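Local coordinates for protein putative methylthioribose-1-phosphate isomerase (Archaeoglobus fulgidus, PDB 1T5O) that probably catalyses the interconversion of 5-methylthioribose 1-phosphate and 5-methylthioribulose 1-phosphate, an isomerisation of methionine biosynthesis, at residues A233-R238 / T269-R274; D239-K244 / T312-V317; A265-F270 / T322-I327; V280-P285 / N306-P311. All blocks are in the same frame, centred on the assembly; numbering follows the deposited sequence.

Interaction 1 (A233-R238 / T269-R274); sequences ADRIVR and TFDWER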
loop_
_atom_site.group_PDB
_atom_site.type_symbol
_atom_site.label_atom_id
_atom_site.label_comp_id
_atom_site.label_asym_id
_atom_site.label_seq_id
_atom_site.Cartn_x
_atom_site.Cartn_y
_atom_site.Cartn_z
ATOM N N ALA A 233 13.275 -11.479 8.197
ATOM C CA ALA A 233 13.769 -11.964 6.911
ATOM C C ALA A 233 13.206 -13.335 6.592
ATOM O O ALA A 233 12.977 -14.148 7.485
ATOM C CB ALA A 233 15.268 -12.067 6.923
ATOM N N ASP A 234 13.007 -13.604 5.311
ATOM C CA ASP A 234 12.537 -14.920 4.931
ATOM C C ASP A 234 13.740 -15.738 4.513
ATOM O O ASP A 234 13.753 -16.958 4.653
ATOM C CB ASP A 234 11.552 -14.806 3.790
ATOM C CG ASP A 234 10.227 -14.272 4.255
ATOM O OD1 ASP A 234 9.577 -14.958 5.089
ATOM O OD2 ASP A 234 9.839 -13.169 3.809
ATOM N N ARG A 235 14.759 -15.054 4.011
ATOM C CA ARG A 235 15.953 -15.740 3.559
ATOM C C ARG A 235 17.072 -14.751 3.319
ATOM O O ARG A 235 16.869 -13.721 2.673
ATOM C CB ARG A 235 15.666 -16.480 2.262
ATOM C CG ARG A 235 16.610 -17.625 2.067
ATOM C CD ARG A 235 17.274 -17.553 0.747
ATOM N NE ARG A 235 16.422 -17.905 -0.379
ATOM C CZ ARG A 235 15.748 -19.049 -0.516
ATOM N NH1 ARG A 235 15.786 -19.985 0.426
ATOM N NH2 ARG A 235 15.102 -19.301 -1.655
ATOM N N ILE A 236 18.264 -15.081 3.800
ATOM C CA ILE A 236 19.394 -14.185 3.625
ATOM C C ILE A 236 20.502 -14.868 2.836
ATOM O O ILE A 236 21.043 -15.887 3.269
ATOM C CB ILE A 236 19.927 -13.712 4.986
ATOM C CG1 ILE A 236 18.783 -12.993 5.751
ATOM C CG2 ILE A 236 21.157 -12.779 4.758
ATOM C CD1 ILE A 236 19.094 -12.538 7.168
ATOM N N VAL A 237 20.815 -14.310 1.664
ATOM C CA VAL A 237 21.861 -14.851 0.798
ATOM C C VAL A 237 23.051 -13.892 0.850
ATOM O O VAL A 237 22.971 -12.848 1.505
ATOM C CB VAL A 237 21.340 -15.072 -0.650
ATOM C CG1 VAL A 237 20.207 -16.112 -0.620
ATOM C CG2 VAL A 237 20.861 -13.741 -1.276
ATOM N N ARG A 238 24.142 -14.220 0.163
ATOM C CA ARG A 238 25.343 -13.408 0.266
ATOM C C ARG A 238 25.280 -11.962 -0.133
ATOM O O ARG A 238 26.100 -11.174 0.338
ATOM C CB ARG A 238 26.519 -14.080 -0.451
ATOM C CG ARG A 238 26.896 -15.402 0.192
ATOM C CD ARG A 238 28.355 -15.754 -0.026
ATOM N NE ARG A 238 28.758 -15.662 -1.416
ATOM C CZ ARG A 238 28.478 -16.560 -2.351
ATOM N NH1 ARG A 238 27.775 -17.649 -2.056
ATOM N NH2 ARG A 238 28.916 -16.372 -3.587
ATOM N N THR A 269 18.000 -18.919 8.967
ATOM C CA THR A 269 17.396 -18.187 7.853
ATOM C C THR A 269 18.448 -17.822 6.785
ATOM O O THR A 269 18.113 -17.442 5.653
ATOM C CB THR A 269 16.677 -16.947 8.406
ATOM O OG1 THR A 269 15.596 -17.399 9.231
ATOM C CG2 THR A 269 16.107 -16.074 7.307
ATOM N N PHE A 270 19.724 -17.958 7.138
ATOM C CA PHE A 270 20.780 -17.670 6.189
ATOM C C PHE A 270 20.906 -18.857 5.214
ATOM O O PHE A 270 20.700 -19.993 5.606
ATOM C CB PHE A 270 22.111 -17.445 6.903
ATOM C CG PHE A 270 22.167 -16.148 7.680
ATOM C CD1 PHE A 270 21.365 -15.960 8.823
ATOM C CD2 PHE A 270 23.002 -15.121 7.264
ATOM C CE1 PHE A 270 21.407 -14.740 9.544
ATOM C CE2 PHE A 270 23.053 -13.912 7.975
ATOM C CZ PHE A 270 22.264 -13.721 9.109
ATOM N N ASP A 271 21.216 -18.563 3.956
ATOM C CA ASP A 271 21.378 -19.572 2.882
ATOM C C ASP A 271 22.634 -19.017 2.198
ATOM O O ASP A 271 22.582 -18.578 1.048
ATOM C CB ASP A 271 20.162 -19.511 1.938
ATOM C CG ASP A 271 20.075 -20.705 0.978
ATOM O OD1 ASP A 271 20.981 -21.580 0.958
ATOM O OD2 ASP A 271 19.082 -20.768 0.236
ATOM N N TRP A 272 23.761 -19.085 2.915
ATOM C CA TRP A 272 25.013 -18.468 2.475
ATOM C C TRP A 272 25.749 -19.031 1.274
ATOM O O TRP A 272 26.717 -18.412 0.814
ATOM C CB TRP A 272 25.980 -18.353 3.670
ATOM C CG TRP A 272 26.841 -17.104 3.646
ATOM C CD1 TRP A 272 28.196 -17.044 3.545
ATOM C CD2 TRP A 272 26.382 -15.744 3.722
ATOM N NE1 TRP A 272 28.616 -15.729 3.548
ATOM C CE2 TRP A 272 27.520 -14.914 3.658
ATOM C CE3 TRP A 272 25.116 -15.151 3.838
ATOM C CZ2 TRP A 272 27.437 -13.512 3.701
ATOM C CZ3 TRP A 272 25.030 -13.749 3.883
ATOM C CH2 TRP A 272 26.197 -12.953 3.812
ATOM N N GLU A 273 25.318 -20.192 0.772
ATOM C CA GLU A 273 25.938 -20.745 -0.426
ATOM C C GLU A 273 25.355 -20.034 -1.670
ATOM O O GLU A 273 25.908 -20.091 -2.757
ATOM C CB GLU A 273 25.642 -22.243 -0.531
ATOM C CG GLU A 273 26.305 -23.085 0.563
ATOM C CD GLU A 273 27.823 -23.140 0.437
ATOM O OE1 GLU A 273 28.387 -22.545 -0.509
ATOM O OE2 GLU A 273 28.460 -23.788 1.292
ATOM N N ARG A 274 24.231 -19.359 -1.491
ATOM C CA ARG A 274 23.561 -18.710 -2.615
ATOM C C ARG A 274 23.752 -17.194 -2.691
ATOM O O ARG A 274 24.220 -16.556 -1.737
ATOM C CB ARG A 274 22.055 -18.983 -2.508
ATOM C CG ARG A 274 21.619 -20.461 -2.279
ATOM C CD ARG A 274 21.473 -21.265 -3.592
ATOM N NE ARG A 274 22.769 -21.694 -4.114
ATOM C CZ ARG A 274 23.519 -22.663 -3.596
ATOM N NH1 ARG A 274 23.118 -23.336 -2.520
ATOM N NH2 ARG A 274 24.671 -22.983 -4.176
HETATM O O HOH W 1 13.431 -15.809 10.168
HETATM O O HOH W 2 27.419 -18.774 -4.759
#
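Three backbone hydrogen bonds tie 233-238, which holds edge strand 235-237 of a small antiparallel sheet, to 269-274. Ile236 is held at both ends: its N donates to Thr269 O from above the carbonyl plane, and its O accepts from Asp271 N in plane at 2.8 Å. Further along, Arg238 N donates to Arg274 O at 3.0 Å, almost straight at 175°.

Among the side chains, Arg238 does most. Its CG lies 3.6 Å from the centroid of the Trp272 five-membered ring, over the face, a CH-pi contact. The chain then bends at chi3 (-51°), and NH1 donates to Trp272 O (3.2 Å) in the guanidinium plane. A water joins NH1 to Glu273 O. Ile236 and Phe270 run side by side, with CD1 of Ile236 4.1 Å from the centroid of the Phe270 ring and over its face.

Arg235 NH1 and Asp271 OD2 form a salt bridge at 3.4 Å, the oxygen lying well out of the guanidinium plane.

Asp234, the probable proton donor, joins Arg235 in a classic beta bulge opposite Phe242. The directed bonds thus lie on the backbone and Arg238 NH1, whereas Arg235 and Asp271 attract through their charges, with no N-H aimed at the oxygen.

Interaction 2 (D239-K244 / T312-V317); sequences DAVFNK and TPLENV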
loop_
_atom_site.group_PDB
_atom_site.type_symbol
_atom_site.label_atom_id
_atom_site.label_comp_id
_atom_site.label_asym_id
_atom_site.label_seq_id
_atom_site.Cartn_x
_atom_site.Cartn_y
_atom_site.Cartn_z
ATOM N N ASP A 239 24.342 -11.600 -0.998
ATOM C CA ASP A 239 24.226 -10.204 -1.408
ATOM C C ASP A 239 22.862 -9.614 -1.120
ATOM O O ASP A 239 22.564 -8.503 -1.569
ATOM C CB ASP A 239 24.524 -10.066 -2.900
ATOM C CG ASP A 239 23.670 -11.002 -3.775
ATOM O OD1 ASP A 239 23.739 -10.866 -5.006
ATOM O OD2 ASP A 239 22.942 -11.881 -3.253
ATOM N N ALA A 240 22.008 -10.317 -0.382
ATOM C CA ALA A 240 20.684 -9.731 -0.154
ATOM C C ALA A 240 19.803 -10.373 0.882
ATOM O O ALA A 240 19.961 -11.530 1.217
ATOM C CB ALA A 240 19.900 -9.675 -1.485
ATOM N N VAL A 241 18.850 -9.584 1.368
ATOM C CA VAL A 241 17.871 -10.073 2.321
ATOM C C VAL A 241 16.529 -10.182 1.600
ATOM O O VAL A 241 16.018 -9.184 1.101
ATOM C CB VAL A 241 17.709 -9.106 3.521
ATOM C CG1 VAL A 241 16.571 -9.569 4.397
ATOM C CG2 VAL A 241 19.024 -9.082 4.360
ATOM N N PHE A 242 15.973 -11.390 1.503
ATOM C CA PHE A 242 14.647 -11.538 0.911
ATOM C C PHE A 242 13.611 -11.471 2.051
ATOM O O PHE A 242 13.729 -12.184 3.052
ATOM C CB PHE A 242 14.498 -12.866 0.139
ATOM C CG PHE A 242 15.247 -12.894 -1.191
ATOM C CD1 PHE A 242 16.616 -13.173 -1.230
ATOM C CD2 PHE A 242 14.592 -12.597 -2.388
ATOM C CE1 PHE A 242 17.324 -13.156 -2.435
ATOM C CE2 PHE A 242 15.297 -12.574 -3.613
ATOM C CZ PHE A 242 16.676 -12.857 -3.624
ATOM N N ASN A 243 12.615 -10.591 1.918
ATOM C CA ASN A 243 11.578 -10.476 2.951
ATOM C C ASN A 243 10.286 -10.068 2.250
ATOM O O ASN A 243 10.308 -9.831 1.049
ATOM C CB ASN A 243 12.005 -9.438 4.006
ATOM C CG ASN A 243 11.169 -9.522 5.250
ATOM O OD1 ASN A 243 10.982 -10.607 5.804
ATOM N ND2 ASN A 243 10.642 -8.380 5.700
ATOM N N LYS A 244 9.165 -10.011 2.980
ATOM C CA LYS A 244 7.864 -9.639 2.398
ATOM C C LYS A 244 7.986 -8.453 1.427
ATOM O O LYS A 244 8.615 -7.444 1.777
ATOM C CB LYS A 244 6.871 -9.273 3.521
ATOM C CG LYS A 244 5.501 -8.825 3.005
ATOM C CD LYS A 244 4.842 -9.925 2.169
ATOM C CE LYS A 244 4.715 -11.223 2.975
ATOM N NZ LYS A 244 4.074 -12.368 2.242
ATOM N N THR A 312 16.490 -7.038 -0.633
ATOM C CA THR A 312 17.047 -5.789 -0.129
ATOM C C THR A 312 18.571 -6.009 -0.164
ATOM O O THR A 312 19.076 -6.938 0.482
ATOM C CB THR A 312 16.607 -5.513 1.353
ATOM O OG1 THR A 312 15.205 -5.210 1.406
ATOM C CG2 THR A 312 17.392 -4.358 1.938
ATOM N N PRO A 313 19.318 -5.175 -0.920
ATOM C CA PRO A 313 20.776 -5.358 -0.965
ATOM C C PRO A 313 21.366 -5.158 0.433
ATOM O O PRO A 313 20.897 -4.300 1.201
ATOM C CB PRO A 313 21.235 -4.292 -1.964
ATOM C CG PRO A 313 20.185 -3.191 -1.818
ATOM C CD PRO A 313 18.898 -3.967 -1.664
ATOM N N LEU A 314 22.402 -5.931 0.768
ATOM C CA LEU A 314 23.000 -5.814 2.094
ATOM C C LEU A 314 23.620 -4.441 2.326
ATOM O O LEU A 314 23.882 -4.062 3.466
ATOM C CB LEU A 314 24.030 -6.927 2.316
ATOM C CG LEU A 314 23.320 -8.270 2.513
ATOM C CD1 LEU A 314 24.366 -9.382 2.610
ATOM C CD2 LEU A 314 22.440 -8.222 3.773
ATOM N N GLU A 315 23.846 -3.701 1.240
ATOM C CA GLU A 315 24.401 -2.358 1.346
ATOM C C GLU A 315 23.396 -1.445 2.078
ATOM O O GLU A 315 23.765 -0.401 2.613
ATOM C CB GLU A 315 24.693 -1.788 -0.057
ATOM C CG GLU A 315 25.927 -0.891 -0.103
ATOM C CD GLU A 315 25.569 0.578 -0.190
ATOM O OE1 GLU A 315 24.803 0.928 -1.124
ATOM O OE2 GLU A 315 26.050 1.379 0.657
ATOM N N ASN A 316 22.122 -1.827 2.081
ATOM C CA ASN A 316 21.081 -1.047 2.760
ATOM C C ASN A 316 20.758 -1.612 4.150
ATOM O O ASN A 316 19.756 -1.235 4.758
ATOM C CB ASN A 316 19.783 -1.046 1.939
ATOM C CG ASN A 316 19.886 -0.237 0.654
ATOM O OD1 ASN A 316 20.972 0.169 0.246
ATOM N ND2 ASN A 316 18.735 -0.017 -0.008
ATOM N N VAL A 317 21.578 -2.541 4.635
ATOM C CA VAL A 317 21.355 -3.136 5.958
ATOM C C VAL A 317 22.492 -2.699 6.888
ATOM O O VAL A 317 23.672 -2.983 6.626
ATOM C CB VAL A 317 21.321 -4.669 5.860
ATOM C CG1 VAL A 317 21.164 -5.288 7.261
ATOM C CG2 VAL A 317 20.152 -5.094 4.928
#
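Val241 O accepts one strong hydrogen bond across the contact, from Thr312 N at 2.8 Å, and the N of the same residue returns one of equal length to Thr312 O. The two bonds make Val241 and Thr312 a hydrogen-bonded pair of the antiparallel sheet in which strand 240-244 runs between 235-237 and 309-313. Both are nearly straight, but they meet their carbonyls differently: Val241 N lies in the plane of the Thr312 carbonyl, whereas Thr312 N stands above that of Val241. Ala240 and Pro313 follow as a non-hydrogen-bonded pair, in which Ala240 CA approaches Thr312 O. The strand pairing gives out beyond them, where Leu314 N makes a weak bond of 3.5 Å to Asp239 O and the chain enters a 3-10 segment.

Val241 and Thr312 point to one face of the sheet, Ala240 and Pro313 to the other. On the first face Val241 CG2, beside its own backbone N with CG1 anti to it (chi1 173°), meets Leu314 CD2 at about a right angle. Leu314 also lays CG and CD1 against the peptide joining Asp239 to Ala240. An alanine in place of Leu314 would remove CG and both branches and would probably loosen the packing over Val241 and that peptide. Val263 of strand 261-264 touches both Val241 and Val317, so the small sheet rests here on the main mixed sheet. Further along strand 240-244 are Asn243 and Lys244, probable substrate-binding residues. Val241 CG2 also reaches Val317 CG2, at 4.2 Å.

Interaction 3 (A265-F270 / T322-I327); sequences APKATF and TEYGVI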
loop_
_atom_site.group_PDB
_atom_site.type_symbol
_atom_site.label_atom_id
_atom_site.label_comp_id
_atom_site.label_asym_id
_atom_site.label_seq_id
_atom_site.Cartn_x
_atom_site.Cartn_y
_atom_site.Cartn_z
ATOM N N ALA A 265 17.110 -11.997 12.252
ATOM C CA ALA A 265 16.847 -13.362 11.755
ATOM C C ALA A 265 17.840 -14.334 12.324
ATOM O O ALA A 265 19.012 -14.013 12.431
ATOM C CB ALA A 265 16.922 -13.417 10.233
ATOM N N PRO A 266 17.388 -15.558 12.654
ATOM C CA PRO A 266 18.288 -16.569 13.211
ATOM C C PRO A 266 19.191 -17.172 12.154
ATOM O O PRO A 266 18.958 -17.021 10.958
ATOM C CB PRO A 266 17.333 -17.603 13.817
ATOM C CG PRO A 266 16.199 -17.593 12.858
ATOM C CD PRO A 266 16.013 -16.088 12.530
ATOM N N LYS A 267 20.241 -17.847 12.617
ATOM C CA LYS A 267 21.215 -18.480 11.733
ATOM C C LYS A 267 20.550 -19.324 10.650
ATOM O O LYS A 267 20.962 -19.297 9.483
ATOM C CB LYS A 267 22.178 -19.362 12.561
ATOM C CG LYS A 267 23.212 -20.145 11.727
ATOM C CD LYS A 267 24.247 -20.835 12.648
ATOM C CE LYS A 267 25.219 -21.678 11.846
ATOM N NZ LYS A 267 26.268 -22.247 12.745
ATOM N N ALA A 268 19.509 -20.052 11.027
ATOM C CA ALA A 268 18.815 -20.940 10.095
ATOM C C ALA A 268 18.163 -20.233 8.892
ATOM O O ALA A 268 17.829 -20.876 7.901
ATOM C CB ALA A 268 17.768 -21.774 10.841
ATOM N N THR A 269 18.000 -18.919 8.967
ATOM C CA THR A 269 17.396 -18.187 7.853
ATOM C C THR A 269 18.448 -17.822 6.785
ATOM O O THR A 269 18.113 -17.442 5.653
ATOM C CB THR A 269 16.677 -16.947 8.406
ATOM O OG1 THR A 269 15.596 -17.399 9.231
ATOM C CG2 THR A 269 16.107 -16.074 7.307
ATOM N N PHE A 270 19.724 -17.958 7.138
ATOM C CA PHE A 270 20.780 -17.670 6.189
ATOM C C PHE A 270 20.906 -18.857 5.214
ATOM O O PHE A 270 20.700 -19.993 5.606
ATOM C CB PHE A 270 22.111 -17.445 6.903
ATOM C CG PHE A 270 22.167 -16.148 7.680
ATOM C CD1 PHE A 270 21.365 -15.960 8.823
ATOM C CD2 PHE A 270 23.002 -15.121 7.264
ATOM C CE1 PHE A 270 21.407 -14.740 9.544
ATOM C CE2 PHE A 270 23.053 -13.912 7.975
ATOM C CZ PHE A 270 22.264 -13.721 9.109
ATOM N N THR A 322 21.128 -11.528 15.073
ATOM C CA THR A 322 20.910 -12.985 15.117
ATOM C C THR A 322 21.039 -13.515 16.555
ATOM O O THR A 322 21.376 -12.752 17.455
ATOM C CB THR A 322 21.969 -13.707 14.224
ATOM O OG1 THR A 322 23.232 -13.772 14.910
ATOM C CG2 THR A 322 22.149 -12.942 12.889
ATOM N N GLU A 323 20.784 -14.806 16.775
ATOM C CA GLU A 323 20.905 -15.365 18.129
ATOM C C GLU A 323 22.379 -15.601 18.469
ATOM O O GLU A 323 22.727 -15.993 19.592
ATOM C CB GLU A 323 20.115 -16.678 18.269
ATOM C CG GLU A 323 20.759 -17.925 17.635
ATOM C CD GLU A 323 20.404 -18.077 16.165
ATOM O OE1 GLU A 323 20.423 -17.063 15.429
ATOM O OE2 GLU A 323 20.128 -19.224 15.745
ATOM N N TYR A 324 23.241 -15.358 17.489
ATOM C CA TYR A 324 24.682 -15.511 17.660
ATOM C C TYR A 324 25.317 -14.144 17.888
ATOM O O TYR A 324 26.526 -14.039 18.132
ATOM C CB TYR A 324 25.305 -16.152 16.414
ATOM C CG TYR A 324 25.105 -17.642 16.332
ATOM C CD1 TYR A 324 26.144 -18.515 16.654
ATOM C CD2 TYR A 324 23.883 -18.183 15.928
ATOM C CE1 TYR A 324 25.976 -19.907 16.565
ATOM C CE2 TYR A 324 23.694 -19.562 15.846
ATOM C CZ TYR A 324 24.749 -20.424 16.165
ATOM O OH TYR A 324 24.586 -21.794 16.082
ATOM N N GLY A 325 24.497 -13.096 17.810
ATOM C CA GLY A 325 24.997 -11.754 18.017
ATOM C C GLY A 325 24.662 -10.804 16.873
ATOM O O GLY A 325 24.043 -11.197 15.872
ATOM N N VAL A 326 25.073 -9.546 17.021
ATOM C CA VAL A 326 24.834 -8.540 15.979
ATOM C C VAL A 326 25.987 -8.625 14.965
ATOM O O VAL A 326 27.148 -8.641 15.341
ATOM C CB VAL A 326 24.754 -7.104 16.591
ATOM C CG1 VAL A 326 24.567 -6.054 15.484
ATOM C CG2 VAL A 326 23.562 -7.023 17.532
ATOM N N ILE A 327 25.661 -8.681 13.681
ATOM C CA ILE A 327 26.676 -8.784 12.637
ATOM C C ILE A 327 26.735 -7.509 11.781
ATOM O O ILE A 327 25.720 -7.075 11.219
ATOM C CB ILE A 327 26.358 -9.976 11.717
ATOM C CG1 ILE A 327 26.170 -11.244 12.560
ATOM C CG2 ILE A 327 27.478 -10.204 10.728
ATOM C CD1 ILE A 327 25.801 -12.492 11.686
HETATM O O HOH W 3 18.833 -20.658 13.818
#
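A 3-10 turn just after strand 261-264 packs here against the type I beta turn Thr322-Gly325, which links neighbouring strands 319-322 and 325-327 at the edge of the main sheet. Lys267 N, at the start of the 3-10 segment, donates at 2.9 Å to Glu323 OE1, which accepts through its syn lone pair; a weak branch goes to OE2. Glu323 gets there with CG in the crowded position between its backbone N and carbonyl carbon (chi1 76°) and a bend at chi2 (-86°), which bring the carboxylate back beside Pro266. Its OE2 also accepts from a water that takes the N-H of Ala268, so two successive N-H groups of the turn are served by one carboxylate. Their partial positive charge would probably help to stabilise it as the anion.

The beta turn is braced by an ST turn: Thr322 OG1 accepts from Tyr324 N at 3.0 Å and donates to Gly325 O, which also receives Thr322 N. With OG1 in the crowded position between backbone N and carbonyl carbon (chi1 78°), CG2 is turned to the other segment, where it lies 3.3 Å from Ala265 O and 3.9 Å from Phe270 CZ.

Lys267 is fully extended and crosses the Tyr324 ring obliquely, CD lying 3.5 Å from CE2 of Tyr324. Its NZ continues past the ring to donate to the carbonyl O of Leu339, a residue that also touches Tyr324 and Thr322.

Interaction 4 (V280-P285 / N306-P311); sequences VIEERP and NPAFDP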
loop_
_atom_site.group_PDB
_atom_site.type_symbol
_atom_site.label_atom_id
_atom_site.label_comp_id
_atom_site.label_asym_id
_atom_site.label_seq_id
_atom_site.Cartn_x
_atom_site.Cartn_y
_atom_site.Cartn_z
ATOM N N VAL A 280 14.286 -17.607 -6.945
ATOM C CA VAL A 280 13.173 -17.238 -7.799
ATOM C C VAL A 280 12.054 -16.727 -6.903
ATOM O O VAL A 280 11.703 -17.361 -5.898
ATOM C CB VAL A 280 12.665 -18.424 -8.658
ATOM C CG1 VAL A 280 13.794 -18.960 -9.538
ATOM C CG2 VAL A 280 12.121 -19.507 -7.778
ATOM N N ILE A 281 11.528 -15.551 -7.226
ATOM C CA ILE A 281 10.436 -14.984 -6.434
ATOM C C ILE A 281 9.099 -15.376 -7.036
ATOM O O ILE A 281 8.783 -15.044 -8.169
ATOM C CB ILE A 281 10.513 -13.434 -6.348
ATOM C CG1 ILE A 281 11.760 -13.007 -5.553
ATOM C CG2 ILE A 281 9.227 -12.885 -5.668
ATOM C CD1 ILE A 281 12.154 -11.536 -5.779
ATOM N N GLU A 282 8.316 -16.083 -6.246
ATOM C CA GLU A 282 6.999 -16.542 -6.651
ATOM C C GLU A 282 5.966 -15.417 -6.683
ATOM O O GLU A 282 6.055 -14.450 -5.934
ATOM C CB GLU A 282 6.551 -17.629 -5.674
ATOM C CG GLU A 282 7.032 -17.350 -4.238
ATOM C CD GLU A 282 7.229 -18.629 -3.399
ATOM O OE1 GLU A 282 7.743 -19.643 -3.944
ATOM O OE2 GLU A 282 6.886 -18.616 -2.193
ATOM N N GLU A 283 4.980 -15.567 -7.555
ATOM C CA GLU A 283 3.889 -14.621 -7.689
ATOM C C GLU A 283 2.770 -15.149 -6.794
ATOM O O GLU A 283 2.577 -16.347 -6.735
ATOM C CB GLU A 283 3.382 -14.616 -9.124
ATOM C CG GLU A 283 4.095 -13.682 -10.067
ATOM C CD GLU A 283 3.732 -12.257 -9.796
ATOM O OE1 GLU A 283 2.567 -11.858 -10.059
ATOM O OE2 GLU A 283 4.622 -11.542 -9.301
ATOM N N ARG A 284 2.045 -14.256 -6.120
ATOM C CA ARG A 284 0.916 -14.629 -5.265
ATOM C C ARG A 284 -0.357 -14.386 -6.072
ATOM O O ARG A 284 -0.335 -13.662 -7.069
ATOM C CB ARG A 284 0.904 -13.799 -3.973
ATOM C CG ARG A 284 2.037 -14.167 -2.984
ATOM C CD ARG A 284 1.996 -15.637 -2.536
ATOM N NE ARG A 284 3.111 -16.010 -1.648
ATOM C CZ ARG A 284 4.129 -16.820 -1.979
ATOM N NH1 ARG A 284 4.200 -17.366 -3.190
ATOM N NH2 ARG A 284 5.079 -17.094 -1.093
ATOM N N PRO A 285 -1.485 -14.983 -5.653
ATOM C CA PRO A 285 -2.775 -14.845 -6.348
ATOM C C PRO A 285 -3.152 -13.411 -6.731
ATOM O O PRO A 285 -3.136 -12.517 -5.897
ATOM C CB PRO A 285 -3.770 -15.437 -5.347
ATOM C CG PRO A 285 -2.939 -16.502 -4.657
ATOM C CD PRO A 285 -1.646 -15.745 -4.397
ATOM N N ASN A 306 2.195 -9.374 -8.713
ATOM C CA ASN A 306 2.111 -9.539 -7.254
ATOM C C ASN A 306 3.229 -10.414 -6.659
ATOM O O ASN A 306 2.960 -11.472 -6.098
ATOM C CB ASN A 306 0.704 -10.128 -6.927
ATOM C CG ASN A 306 0.368 -10.154 -5.431
ATOM O OD1 ASN A 306 0.924 -9.408 -4.628
ATOM N ND2 ASN A 306 -0.577 -11.022 -5.059
ATOM N N PRO A 307 4.504 -9.988 -6.790
ATOM C CA PRO A 307 5.605 -10.788 -6.230
ATOM C C PRO A 307 5.443 -10.952 -4.717
ATOM O O PRO A 307 4.981 -10.037 -4.037
ATOM C CB PRO A 307 6.844 -9.973 -6.582
ATOM C CG PRO A 307 6.290 -8.513 -6.509
ATOM C CD PRO A 307 4.973 -8.662 -7.245
ATOM N N ALA A 308 5.848 -12.100 -4.187
ATOM C CA ALA A 308 5.693 -12.361 -2.754
ATOM C C ALA A 308 6.755 -11.688 -1.893
ATOM O O ALA A 308 6.499 -11.351 -0.736
ATOM C CB ALA A 308 5.696 -13.900 -2.487
ATOM N N PHE A 309 7.945 -11.510 -2.451
ATOM C CA PHE A 309 9.051 -10.901 -1.724
ATOM C C PHE A 309 9.837 -9.992 -2.638
ATOM O O PHE A 309 9.623 -9.967 -3.851
ATOM C CB PHE A 309 10.075 -11.973 -1.279
ATOM C CG PHE A 309 9.474 -13.179 -0.605
ATOM C CD1 PHE A 309 9.198 -14.327 -1.331
ATOM C CD2 PHE A 309 9.190 -13.158 0.756
ATOM C CE1 PHE A 309 8.643 -15.444 -0.716
ATOM C CE2 PHE A 309 8.636 -14.262 1.385
ATOM C CZ PHE A 309 8.360 -15.412 0.651
ATOM N N ASP A 310 10.778 -9.265 -2.040
ATOM C CA ASP A 310 11.732 -8.494 -2.805
ATOM C C ASP A 310 13.094 -8.663 -2.131
ATOM O O ASP A 310 13.181 -9.091 -0.983
ATOM C CB ASP A 310 11.364 -6.989 -2.981
ATOM C CG ASP A 310 11.110 -6.222 -1.670
ATOM O OD1 ASP A 310 11.648 -6.542 -0.585
ATOM O OD2 ASP A 310 10.365 -5.217 -1.768
ATOM N N PRO A 311 14.175 -8.400 -2.863
ATOM C CA PRO A 311 15.517 -8.521 -2.299
ATOM C C PRO A 311 16.023 -7.139 -1.866
ATOM O O PRO A 311 15.944 -6.180 -2.621
ATOM C CB PRO A 311 16.338 -9.092 -3.450
ATOM C CG PRO A 311 15.596 -8.610 -4.733
ATOM C CD PRO A 311 14.190 -8.234 -4.332
#
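The guanidinium of Arg284 lies flat over the methyl of Ala308, whose CB sits 3.3 Å above the centre of its plane. A bend at chi2 (-59°) lays the chain along Ala308, and NH2 ends 2.6 Å from Glu282 OE2 in a salt bridge; OE2 lies in the guanidinium plane and accepts through its anti lone pair. The Phe309 ring stands at 82° to the guanidinium; its CE1 meets NH2 of Arg284 obliquely and has Glu282 OE2 at the ring edge. An alanine in place of Arg284 would remove the cover over Ala308 and the partner of Glu282, and would probably leave this end of the loop less firmly held.

Glu283 turns back to the chain of 306-311, bent at chi2, and its OE1 takes Asn306 N at 2.8 Å through the syn lone pair. Asn306, with CG anti to its backbone N, reaches the other way, ND2 making a weak bond to Pro285 O and a hydrogen bond to Glu288 OE1. Between these side chains the backbones run roughly antiparallel, with Arg284 N bonded to Asn306 O and Ala308 N to Glu282 O, the latter nearly along the C=O axis. Ile281 sets CG2 against Pro307 CB at 3.9 Å, and Ile219 of the second subunit packs on Ile281.

Phe309 also touches Asp234, the probable proton donor. Its own backbone N and O are buried without a partner, so Phe309 is held by packing, while hydrogen bonds fix Asn306 and Ala308 before it and paired charges link Glu282 to Arg284 opposite.

Interactions 1, 2 and 4 meet round one three-stranded antiparallel sheet, ordered 235-237, 240-244, 309-313. Interaction 1 adds a loop to its first strand, interaction 2 pairs its last two, and interaction 4 secures the approach to 309-313; the centres of 1 and 2 are 10 Å apart, those of 2 and 4 15 Å. Interaction 3 lies at the edge of the main sheet, its centre 10 Å from that of interaction 1, with which it shares Thr269 and Phe270, and 24 Å from that of interaction 4. Along the chain, interaction 4 is nested within the loops closed by 2 and 3, which themselves cross. Interactions 1, 2 and 4 thus bring segments distant in sequence together beside the probable catalytic Asp234 and substrate-binding Asn243.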